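Local coordinates for MMACHC-like protein (Caenorhabditis elegans, PDB 5UJC), which probably strips the upper ligand from cyano- and alkylcobalamins, using reduced flavin or glutathione, and here holds methylcobalamin, at residues M246-F249 against E255-E258; P62-V67 against Q95-D100; S21-E26 against F69-V74; W159-R164 against F222-K227. All coordinates share one frame; numbering follows the deposited sequence. Where two conformers were deposited one is given.

How the contacts relate
Contact 2 is the buried one: three apolar side chains meet between helices 62-80 and 93-109, with no hydrogen bond between its segments. Contact 3 shares helix 62-80 and is centred about 5 Å away, yet at the surface it depends on a single salt bridge. Partly buried contact 1, about 14 Å from contact 2 between centres, joins helix 243-250 to the chain leading into helix 257-265; it mixes ring packing with a shared water beside methylcobalamin and touches contact 2 through Phe248 and Phe65. Contact 4 lies at the surface, with its centre about 32 Å from that of contact 3. There arginine stacks on tyrosine, a cation-pi contact where contact 3 has a salt bridge.

Contact 1. Residues M246-F249 against E255-E258; sequences MEFF and ERWE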
# COMPACT_ATOMS: atom_id res chain seq x y z
N MET A 246 14.50 2.92 -3.49
CA MET A 246 14.83 1.51 -3.27
C MET A 246 15.91 1.36 -2.16
O MET A 246 15.85 0.43 -1.36
CB MET A 246 15.24 0.86 -4.58
CG MET A 246 14.06 0.66 -5.51
SD MET A 246 14.38 -0.29 -6.98
CE MET A 246 15.22 0.91 -7.93
N GLU A 247 16.85 2.31 -2.09
CA GLU A 247 17.85 2.26 -1.04
C GLU A 247 17.18 2.49 0.32
O GLU A 247 17.46 1.79 1.29
CB GLU A 247 18.94 3.32 -1.28
CG GLU A 247 20.05 3.33 -0.22
CD GLU A 247 20.85 2.06 -0.18
OE1 GLU A 247 21.01 1.41 -1.24
OE2 GLU A 247 21.35 1.72 0.90
N PHE A 248 16.28 3.47 0.37
CA PHE A 248 15.56 3.81 1.59
C PHE A 248 14.78 2.59 2.14
O PHE A 248 14.95 2.19 3.29
CB PHE A 248 14.63 4.99 1.29
CG PHE A 248 13.87 5.51 2.47
CD1 PHE A 248 12.61 5.01 2.79
CD2 PHE A 248 14.38 6.57 3.22
CE1 PHE A 248 11.89 5.55 3.83
CE2 PHE A 248 13.65 7.09 4.27
CZ PHE A 248 12.40 6.59 4.57
N PHE A 249 13.92 2.01 1.32
CA PHE A 249 13.07 0.92 1.81
C PHE A 249 13.80 -0.39 1.97
O PHE A 249 13.33 -1.28 2.67
CB PHE A 249 11.83 0.76 0.93
CG PHE A 249 10.81 1.87 1.09
CD1 PHE A 249 10.29 2.16 2.33
CD2 PHE A 249 10.35 2.58 -0.02
CE1 PHE A 249 9.33 3.17 2.47
CE2 PHE A 249 9.41 3.57 0.12
CZ PHE A 249 8.89 3.86 1.38
N GLU A 255 18.56 3.30 9.83
CA GLU A 255 19.62 3.65 8.89
C GLU A 255 19.13 4.52 7.74
O GLU A 255 19.90 4.87 6.84
CB GLU A 255 20.24 2.38 8.30
CG GLU A 255 20.94 1.50 9.31
CD GLU A 255 21.44 0.19 8.71
OE1 GLU A 255 21.55 0.09 7.45
OE2 GLU A 255 21.70 -0.74 9.49
N ARG A 256 17.85 4.87 7.74
CA ARG A 256 17.25 5.48 6.55
C ARG A 256 17.45 6.96 6.41
O ARG A 256 17.48 7.47 5.31
CB ARG A 256 15.78 5.20 6.50
CG ARG A 256 15.43 3.75 6.24
CD ARG A 256 13.96 3.60 6.22
NE ARG A 256 13.55 2.23 6.03
CZ ARG A 256 12.29 1.84 5.97
NH1 ARG A 256 11.31 2.72 6.16
NH2 ARG A 256 11.99 0.57 5.69
N TRP A 257 17.44 7.69 7.52
CA TRP A 257 17.43 9.17 7.44
C TRP A 257 18.60 9.70 6.60
O TRP A 257 18.43 10.62 5.84
CB TRP A 257 17.43 9.85 8.83
CG TRP A 257 16.05 10.31 9.31
CD1 TRP A 257 15.38 9.90 10.43
CD2 TRP A 257 15.23 11.34 8.71
NE1 TRP A 257 14.19 10.58 10.55
CE2 TRP A 257 14.08 11.48 9.52
CE3 TRP A 257 15.35 12.14 7.58
CZ2 TRP A 257 13.05 12.38 9.23
CZ3 TRP A 257 14.31 13.06 7.28
CH2 TRP A 257 13.18 13.16 8.10
N GLU A 258 19.77 9.07 6.71
CA GLU A 258 20.94 9.54 5.98
C GLU A 258 20.76 9.44 4.45
O GLU A 258 21.35 10.25 3.70
CB GLU A 258 22.21 8.82 6.42
CG GLU A 258 22.77 9.31 7.76
CD GLU A 258 23.12 10.80 7.79
OE1 GLU A 258 23.57 11.36 6.75
OE2 GLU A 258 22.98 11.41 8.86
O HOH W 1 13.09 -2.32 5.36
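Arg256 lays its aliphatic stem over the ring of Phe248, a CH-pi contact that ties helix 243-250 to the short connection leading into helix 257-265, at the border of the methylcobalamin pocket. Phe248 CG stands anti to its backbone N (chi1 -177°), which brings the ring beneath the arginine. There Arg256 CD sits 3.7 Å from the Phe248 ring centroid and only 13° off the normal, almost squarely above the face. Contacts at two rim carbons broaden the packing: Arg256 CB approaches Phe248 CE2 at 3.6 Å, and Arg256 NH1 comes to 3.7 Å from Phe248 CE1. The stem is extended from CG to NE, which carries the guanidinium past the first ring to the second. Phe249 stands with its ring plane at 90° to the guanidinium, and its CD1 lies over one face of that group, 4.0 Å from Arg256 NH1.

The polar end shows why proximity alone does not make a bond. Phe248 O is close to Arg256 NE, but the angle is poor, and NE instead bonds to the backbone oxygen of Arg251, in the connection itself. Phe249 O has a partner of another kind, since it accepts a hydrogen bond from N40 of the bound cobalamin. This carbonyl therefore belongs both to the pocket wall and to the contact with the connection. A water lying in the guanidinium plane completes the arrangement: it accepts from Arg256 NH2 at 3.1 Å and is 2.9 Å from Phe249 O, to which it may donate.

Contact 2. Residues P62-V67 against Q95-D100; sequences PDMFDV and QSFLED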
# COMPACT_ATOMS: atom_id res chain seq x y z
N PRO A 62 5.24 5.29 -7.18
CA PRO A 62 6.60 5.78 -6.93
C PRO A 62 6.70 7.25 -6.51
O PRO A 62 7.56 7.59 -5.67
CB PRO A 62 7.30 5.53 -8.26
CG PRO A 62 6.60 4.31 -8.80
CD PRO A 62 5.16 4.54 -8.44
N ASP A 63 5.84 8.10 -7.06
CA ASP A 63 5.92 9.53 -6.76
C ASP A 63 5.48 9.92 -5.33
O ASP A 63 5.78 11.03 -4.90
CB ASP A 63 5.17 10.37 -7.79
CG ASP A 63 5.91 10.48 -9.12
OD1 ASP A 63 7.11 10.17 -9.18
OD2 ASP A 63 5.31 10.93 -10.08
N MET A 64 4.84 9.02 -4.58
CA MET A 64 4.52 9.35 -3.19
C MET A 64 5.80 9.70 -2.45
O MET A 64 5.91 10.77 -1.84
CB MET A 64 3.80 8.20 -2.48
CG MET A 64 3.32 8.60 -1.08
SD MET A 64 3.47 7.29 0.17
CE MET A 64 5.27 7.11 0.29
N PHE A 65 6.79 8.82 -2.53
CA PHE A 65 8.08 9.06 -1.90
C PHE A 65 8.89 10.12 -2.69
O PHE A 65 9.46 11.05 -2.11
CB PHE A 65 8.84 7.74 -1.79
CG PHE A 65 10.22 7.85 -1.20
CD1 PHE A 65 11.32 8.15 -2.01
CD2 PHE A 65 10.42 7.63 0.15
CE1 PHE A 65 12.59 8.17 -1.47
CE2 PHE A 65 11.69 7.70 0.69
CZ PHE A 65 12.78 7.94 -0.13
N ASP A 66 9.00 9.92 -4.01
CA ASP A 66 9.94 10.70 -4.81
C ASP A 66 9.54 12.17 -4.98
O ASP A 66 10.40 13.00 -5.22
CB ASP A 66 10.18 10.05 -6.17
CG ASP A 66 10.95 8.73 -6.07
OD1 ASP A 66 11.83 8.63 -5.22
OD2 ASP A 66 10.71 7.81 -6.91
N VAL A 67 8.24 12.45 -4.90
CA VAL A 67 7.74 13.79 -5.10
C VAL A 67 7.09 14.33 -3.82
O VAL A 67 7.58 15.32 -3.24
CB VAL A 67 6.77 13.87 -6.27
CG1 VAL A 67 6.22 15.30 -6.43
CG2 VAL A 67 7.43 13.40 -7.56
N GLN A 95 5.25 7.65 8.14
CA GLN A 95 3.93 7.64 8.78
C GLN A 95 3.48 9.02 9.21
O GLN A 95 2.31 9.37 9.10
CB GLN A 95 3.93 6.69 9.97
CG GLN A 95 3.93 5.25 9.51
CD GLN A 95 4.12 4.25 10.64
OE1 GLN A 95 4.33 4.60 11.80
NE2 GLN A 95 4.05 2.97 10.28
N SER A 96 4.43 9.85 9.58
CA SER A 96 4.10 11.24 9.92
C SER A 96 3.60 12.01 8.68
O SER A 96 2.61 12.74 8.73
CB SER A 96 5.33 11.95 10.54
OG SER A 96 5.67 11.39 11.78
N PHE A 97 4.30 11.84 7.57
CA PHE A 97 3.90 12.40 6.28
C PHE A 97 2.51 11.90 5.89
O PHE A 97 1.64 12.70 5.57
CB PHE A 97 4.94 12.04 5.23
CG PHE A 97 4.43 12.09 3.82
CD1 PHE A 97 4.22 13.29 3.18
CD2 PHE A 97 4.14 10.92 3.15
CE1 PHE A 97 3.74 13.31 1.86
CE2 PHE A 97 3.65 10.93 1.88
CZ PHE A 97 3.45 12.11 1.22
N LEU A 98 2.29 10.60 5.95
CA LEU A 98 1.01 10.05 5.53
C LEU A 98 -0.11 10.55 6.43
O LEU A 98 -1.21 10.86 5.95
CB LEU A 98 1.06 8.52 5.54
CG LEU A 98 1.86 7.90 4.39
CD1 LEU A 98 2.13 6.42 4.67
CD2 LEU A 98 1.14 8.10 3.05
N GLU A 99 0.15 10.63 7.74
CA GLU A 99 -0.86 11.11 8.69
C GLU A 99 -1.25 12.55 8.33
O GLU A 99 -2.43 12.92 8.36
CB GLU A 99 -0.33 11.06 10.16
CG GLU A 99 -0.22 9.63 10.80
CD GLU A 99 0.84 9.56 11.95
OE1 GLU A 99 1.25 10.64 12.49
OE2 GLU A 99 1.28 8.41 12.31
N ASP A 100 -0.25 13.36 8.00
CA ASP A 100 -0.50 14.75 7.62
C ASP A 100 -1.35 14.83 6.36
O ASP A 100 -2.32 15.60 6.31
CB ASP A 100 0.81 15.50 7.40
CG ASP A 100 1.46 15.95 8.68
OD1 ASP A 100 0.86 15.79 9.75
OD2 ASP A 100 2.60 16.47 8.59
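Met64 and Phe97 both turn CG anti to the backbone N (chi1 -173° and 158°), and from facing helices the two side chains slide past each other in opposite directions. Met64 is modelled in two conformers; in the one described, the bends at chi2 and chi3 set the sulfur beside the ring's rim at CE2. The touch is made at the ring's edge: Met64 CG lies near the ring plane, 3.8 Å from Phe97 CE2. The sulfur follows, with Met64 SD 5.4 Å from the Phe97 ring centroid and 84° off its normal, well away from either face. A second helix position joins in as Leu98 CD2 packs against Met64 SD at 3.8 Å, the two side chains crossing at about a right angle.

Phe97 is also met edge-to-face by Trp72, further along the helix that carries Met64, while Phe25 of strand 25-31 touches both Met64 and Leu98. With Phe97 cut back to an alanine, a gap would probably open between the helices, and the sulfur's edge contact with this ring and the edge-to-face contact with Trp72 would be lost. With no hydrogen bond between the two segments, the contact rests on shape and dispersion. It is a buried Met-aromatic contact, here joining helices 62-80 and 93-109 beside the antiparallel sheet.

Contact 3. Residues S21-E26 against F69-V74; sequences SHEGFE and FRKWVV
Glu23 occupies the third position of a type I beta turn from Ser21 to Gly24, closed by a hydrogen bond from Gly24 N to Ser21 O of 3.1 Å, and from this corner it faces Lys71 on helix 62-80. Where the turn gives way to strand 25-31, Gly24 adopts a positive phi of 101°, at which a side chain would be pressed against the preceding carbonyl oxygen. The backbones stay well apart, the closest pair of CA atoms, those of Glu23 and Phe69, being 8.7 Å from each other, and side chains bridge the distance.

Glu23, modelled in two conformers, folds at chi2 (-65°) in the one described, which swings its carboxylate toward the helix. Lys71 answers with a chain extended beyond CG, and the two side chains cross at about a right angle. The result is a salt bridge with a single hydrogen bond, in which Lys71 NZ reaches Glu23 OE2 at 3.1 Å. The ammonium comes in on the syn side of that oxygen, 16° out of the carboxylate plane; the other oxygen, Glu23 OE1, remains 3.7 Å from Lys71 NZ. His22 NE2 is also nearby, 4.5 Å from Lys71 NZ, and, if protonated, would be expected to weaken the lysine's attraction to this corner.

Ser20 OG bonds to Glu23 N on the turn side, and the glutamate side chain also rests on Val67 and Ala68 of the helix. Beyond the turn, Gly24 shares backbone hydrogen bonding with Thr61, just past strand 53-60, and Glu26 with Leu59 inside it, where edge strand 25-31 begins.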
# COMPACT_ATOMS: atom_id res chain seq x y z
N SER A 21 -3.07 11.67 -8.06
CA SER A 21 -2.25 10.76 -8.83
C SER A 21 -0.87 11.34 -9.10
O SER A 21 0.12 10.62 -9.04
CB SER A 21 -2.94 10.35 -10.15
OG SER A 21 -3.58 11.45 -10.77
N HIS A 22 -0.78 12.63 -9.36
CA HIS A 22 0.50 13.25 -9.63
C HIS A 22 1.45 13.16 -8.43
O HIS A 22 2.69 12.98 -8.62
CB HIS A 22 0.30 14.73 -10.04
CG HIS A 22 1.54 15.58 -9.94
ND1 HIS A 22 2.47 15.65 -10.95
CD2 HIS A 22 1.97 16.41 -8.97
CE1 HIS A 22 3.45 16.47 -10.59
NE2 HIS A 22 3.17 16.94 -9.39
N GLU A 23 0.91 13.28 -7.21
CA GLU A 23 1.69 13.23 -5.95
C GLU A 23 1.86 11.80 -5.46
O GLU A 23 2.42 11.57 -4.37
CB GLU A 23 1.00 14.05 -4.83
CG GLU A 23 0.98 15.59 -5.02
CD GLU A 23 2.38 16.26 -5.00
OE1 GLU A 23 3.00 16.37 -3.91
OE2 GLU A 23 2.82 16.78 -6.05
N GLY A 24 1.34 10.83 -6.20
CA GLY A 24 1.65 9.46 -5.96
C GLY A 24 0.64 8.64 -5.21
O GLY A 24 1.01 7.64 -4.62
N PHE A 25 -0.66 8.95 -5.37
CA PHE A 25 -1.72 8.11 -4.79
C PHE A 25 -2.71 7.65 -5.83
O PHE A 25 -2.98 8.38 -6.79
CB PHE A 25 -2.47 8.91 -3.71
CG PHE A 25 -1.61 9.32 -2.55
CD1 PHE A 25 -1.35 8.43 -1.52
CD2 PHE A 25 -1.04 10.60 -2.49
CE1 PHE A 25 -0.55 8.80 -0.44
CE2 PHE A 25 -0.25 10.96 -1.43
CZ PHE A 25 -0.00 10.07 -0.40
N GLU A 26 -3.31 6.48 -5.59
CA GLU A 26 -4.45 5.99 -6.36
C GLU A 26 -5.50 5.51 -5.39
O GLU A 26 -5.15 4.98 -4.33
CB GLU A 26 -4.06 4.73 -7.17
CG GLU A 26 -3.14 4.91 -8.30
CD GLU A 26 -3.01 3.61 -9.15
OE1 GLU A 26 -3.49 2.46 -8.72
OE2 GLU A 26 -2.44 3.71 -10.22
N PHE A 69 6.55 13.15 -0.58
CA PHE A 69 7.30 13.02 0.65
C PHE A 69 8.56 13.89 0.63
O PHE A 69 8.88 14.52 1.62
CB PHE A 69 7.66 11.55 0.88
CG PHE A 69 8.54 11.29 2.07
CD1 PHE A 69 8.10 11.54 3.36
CD2 PHE A 69 9.79 10.71 1.91
CE1 PHE A 69 8.91 11.27 4.43
CE2 PHE A 69 10.55 10.39 2.98
CZ PHE A 69 10.14 10.70 4.25
N ARG A 70 9.22 13.96 -0.52
CA ARG A 70 10.37 14.83 -0.65
C ARG A 70 10.01 16.29 -0.32
O ARG A 70 10.72 16.96 0.44
CB ARG A 70 10.98 14.72 -2.03
CG ARG A 70 12.20 15.61 -2.24
CD ARG A 70 12.94 15.24 -3.50
NE ARG A 70 14.10 16.08 -3.73
CZ ARG A 70 15.02 15.85 -4.65
NH1 ARG A 70 14.93 14.78 -5.44
NH2 ARG A 70 16.06 16.67 -4.76
N LYS A 71 8.88 16.78 -0.87
CA LYS A 71 8.42 18.14 -0.56
C LYS A 71 8.19 18.31 0.95
O LYS A 71 8.56 19.35 1.53
CB LYS A 71 7.16 18.46 -1.34
CG LYS A 71 7.39 18.69 -2.80
CD LYS A 71 6.09 18.96 -3.54
CE LYS A 71 6.24 18.77 -5.04
NZ LYS A 71 4.94 18.98 -5.75
N TRP A 72 7.60 17.30 1.58
CA TRP A 72 7.29 17.35 2.98
C TRP A 72 8.59 17.39 3.82
O TRP A 72 8.69 18.18 4.77
CB TRP A 72 6.41 16.14 3.35
CG TRP A 72 5.98 16.07 4.80
CD1 TRP A 72 4.77 16.49 5.32
CD2 TRP A 72 6.65 15.38 5.85
NE1 TRP A 72 4.69 16.16 6.66
CE2 TRP A 72 5.82 15.48 7.02
CE3 TRP A 72 7.88 14.71 5.95
CZ2 TRP A 72 6.19 14.93 8.26
CZ3 TRP A 72 8.24 14.15 7.19
CH2 TRP A 72 7.39 14.26 8.33
N VAL A 73 9.59 16.58 3.44
CA VAL A 73 10.86 16.57 4.17
C VAL A 73 11.58 17.92 4.04
O VAL A 73 12.15 18.43 5.01
CB VAL A 73 11.76 15.44 3.68
CG1 VAL A 73 13.16 15.58 4.23
CG2 VAL A 73 11.19 14.10 4.06
N VAL A 74 11.54 18.50 2.84
CA VAL A 74 12.14 19.83 2.63
C VAL A 74 11.49 20.84 3.56
O VAL A 74 12.19 21.64 4.24
CB VAL A 74 12.02 20.25 1.15
CG1 VAL A 74 12.40 21.72 0.97
CG2 VAL A 74 12.92 19.37 0.30

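Contact 4. Residues W159-R164 against F222-K227; sequences WPPAGR and FNYNWK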
# COMPACT_ATOMS: atom_id res chain seq x y z
N TRP A 159 7.02 -27.06 -2.15
CA TRP A 159 7.25 -25.63 -2.43
C TRP A 159 6.14 -24.82 -1.75
O TRP A 159 4.98 -25.18 -1.85
CB TRP A 159 7.24 -25.36 -3.96
CG TRP A 159 7.60 -23.96 -4.28
CD1 TRP A 159 8.86 -23.46 -4.47
CD2 TRP A 159 6.72 -22.83 -4.28
NE1 TRP A 159 8.81 -22.11 -4.60
CE2 TRP A 159 7.52 -21.69 -4.47
CE3 TRP A 159 5.35 -22.68 -4.11
CZ2 TRP A 159 6.98 -20.42 -4.56
CZ3 TRP A 159 4.81 -21.41 -4.17
CH2 TRP A 159 5.62 -20.30 -4.41
N PRO A 160 6.48 -23.69 -1.09
CA PRO A 160 7.85 -23.20 -0.94
C PRO A 160 8.67 -24.05 0.01
O PRO A 160 8.11 -24.85 0.75
CB PRO A 160 7.66 -21.80 -0.33
CG PRO A 160 6.33 -21.85 0.32
CD PRO A 160 5.50 -22.75 -0.53
N PRO A 161 10.01 -23.87 -0.01
CA PRO A 161 10.88 -24.46 1.02
C PRO A 161 10.38 -24.12 2.42
O PRO A 161 9.73 -23.09 2.62
CB PRO A 161 12.23 -23.77 0.76
CG PRO A 161 12.19 -23.36 -0.66
CD PRO A 161 10.77 -23.04 -0.97
N ALA A 162 10.67 -25.00 3.38
CA ALA A 162 10.39 -24.70 4.80
C ALA A 162 11.66 -24.24 5.47
O ALA A 162 12.76 -24.70 5.13
CB ALA A 162 9.84 -25.93 5.50
N GLY A 163 11.52 -23.32 6.43
CA GLY A 163 12.62 -22.91 7.30
C GLY A 163 13.74 -22.15 6.60
O GLY A 163 14.89 -22.22 7.02
N ARG A 164 13.40 -21.39 5.56
CA ARG A 164 14.39 -20.57 4.86
C ARG A 164 14.43 -19.14 5.42
O ARG A 164 15.35 -18.38 5.12
CB ARG A 164 14.09 -20.52 3.34
CG ARG A 164 14.59 -21.75 2.57
CD ARG A 164 16.09 -21.69 2.33
NE ARG A 164 16.49 -20.50 1.57
CZ ARG A 164 16.39 -20.37 0.24
NH1 ARG A 164 15.91 -21.36 -0.52
NH2 ARG A 164 16.77 -19.22 -0.34
N PHE A 222 10.93 -12.07 -3.65
CA PHE A 222 10.28 -11.22 -2.65
C PHE A 222 10.64 -11.67 -1.22
O PHE A 222 11.09 -10.88 -0.40
CB PHE A 222 8.76 -11.25 -2.87
CG PHE A 222 7.96 -10.43 -1.88
CD1 PHE A 222 8.26 -9.09 -1.64
CD2 PHE A 222 6.86 -10.98 -1.23
CE1 PHE A 222 7.50 -8.34 -0.78
CE2 PHE A 222 6.10 -10.23 -0.36
CZ PHE A 222 6.41 -8.91 -0.16
N ASN A 223 10.41 -12.93 -0.92
CA ASN A 223 10.60 -13.40 0.45
C ASN A 223 12.05 -13.49 0.87
O ASN A 223 12.37 -13.23 2.04
CB ASN A 223 9.89 -14.71 0.68
CG ASN A 223 8.39 -14.52 0.84
OD1 ASN A 223 7.94 -13.97 1.86
ND2 ASN A 223 7.63 -14.88 -0.19
N TYR A 224 12.93 -13.86 -0.06
CA TYR A 224 14.35 -14.15 0.26
C TYR A 224 15.30 -13.00 -0.05
O TYR A 224 16.41 -12.96 0.50
CB TYR A 224 14.82 -15.39 -0.48
CG TYR A 224 13.98 -16.64 -0.24
CD1 TYR A 224 13.31 -16.85 0.98
CD2 TYR A 224 13.92 -17.64 -1.20
CE1 TYR A 224 12.58 -18.01 1.20
CE2 TYR A 224 13.19 -18.78 -0.99
CZ TYR A 224 12.52 -18.97 0.21
OH TYR A 224 11.82 -20.14 0.40
N ASN A 225 14.90 -12.07 -0.95
CA ASN A 225 15.84 -11.09 -1.51
C ASN A 225 15.24 -9.70 -1.66
O ASN A 225 15.74 -8.90 -2.42
CB ASN A 225 16.32 -11.57 -2.90
CG ASN A 225 17.01 -12.91 -2.85
OD1 ASN A 225 16.50 -13.90 -3.36
ND2 ASN A 225 18.11 -12.96 -2.17
N TRP A 226 14.20 -9.40 -0.89
CA TRP A 226 13.48 -8.15 -1.08
C TRP A 226 14.33 -6.90 -0.98
O TRP A 226 13.99 -5.86 -1.59
CB TRP A 226 12.27 -8.03 -0.11
CG TRP A 226 12.60 -8.19 1.32
CD1 TRP A 226 12.50 -9.34 2.06
CD2 TRP A 226 13.01 -7.17 2.22
NE1 TRP A 226 12.86 -9.11 3.34
CE2 TRP A 226 13.17 -7.77 3.47
CE3 TRP A 226 13.24 -5.79 2.10
CZ2 TRP A 226 13.56 -7.06 4.59
CZ3 TRP A 226 13.64 -5.10 3.20
CH2 TRP A 226 13.77 -5.72 4.44
N LYS A 227 15.42 -6.94 -0.21
CA LYS A 227 16.28 -5.74 -0.08
C LYS A 227 16.84 -5.28 -1.42
O LYS A 227 17.15 -4.11 -1.58
CB LYS A 227 17.39 -5.97 0.91
CG LYS A 227 16.91 -6.06 2.33
CD LYS A 227 18.01 -6.39 3.29
CE LYS A 227 17.53 -6.30 4.72
NZ LYS A 227 18.64 -6.58 5.68
O HOH W 2 10.26 -20.46 2.63
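Arg164 and Tyr224 form a cation-pi stack that fastens the long loop between strands 145-147 and 174-176 to the end of helix 212-225. The guanidinium lies over one face of the ring, with Arg164 CZ 4.0 Å from the Tyr224 ring centroid and the two planes 29° apart. Bends at chi2 and chi3 (-77° and -59°) fold the arginine back on itself, which brings Arg164 NH2 within 3.4 Å of Tyr224 CD2 while Arg164 CB packs on the same ring at Tyr224 CE1, 3.6 Å away.

Apolar packing comes from Pro161, whose CG sits near the ring plane at the edge, 4.5 Å from Tyr224 CZ. Phe171 also meets the tyrosine ring, and the adjoining Asn223 hydrogen-bonds methylcobalamin through OD1, so the helix end serves both the loop and the pocket. A leucine in place of Tyr224 is likely to deprive the guanidinium of its aromatic platform and leave the bridging water without its phenolic donor.

Polar contact across the segments runs through that water, which lies in the ring plane: Tyr224 OH donates to it at 2.7 Å, and it donates in turn to Pro161 O, also at 2.7 Å.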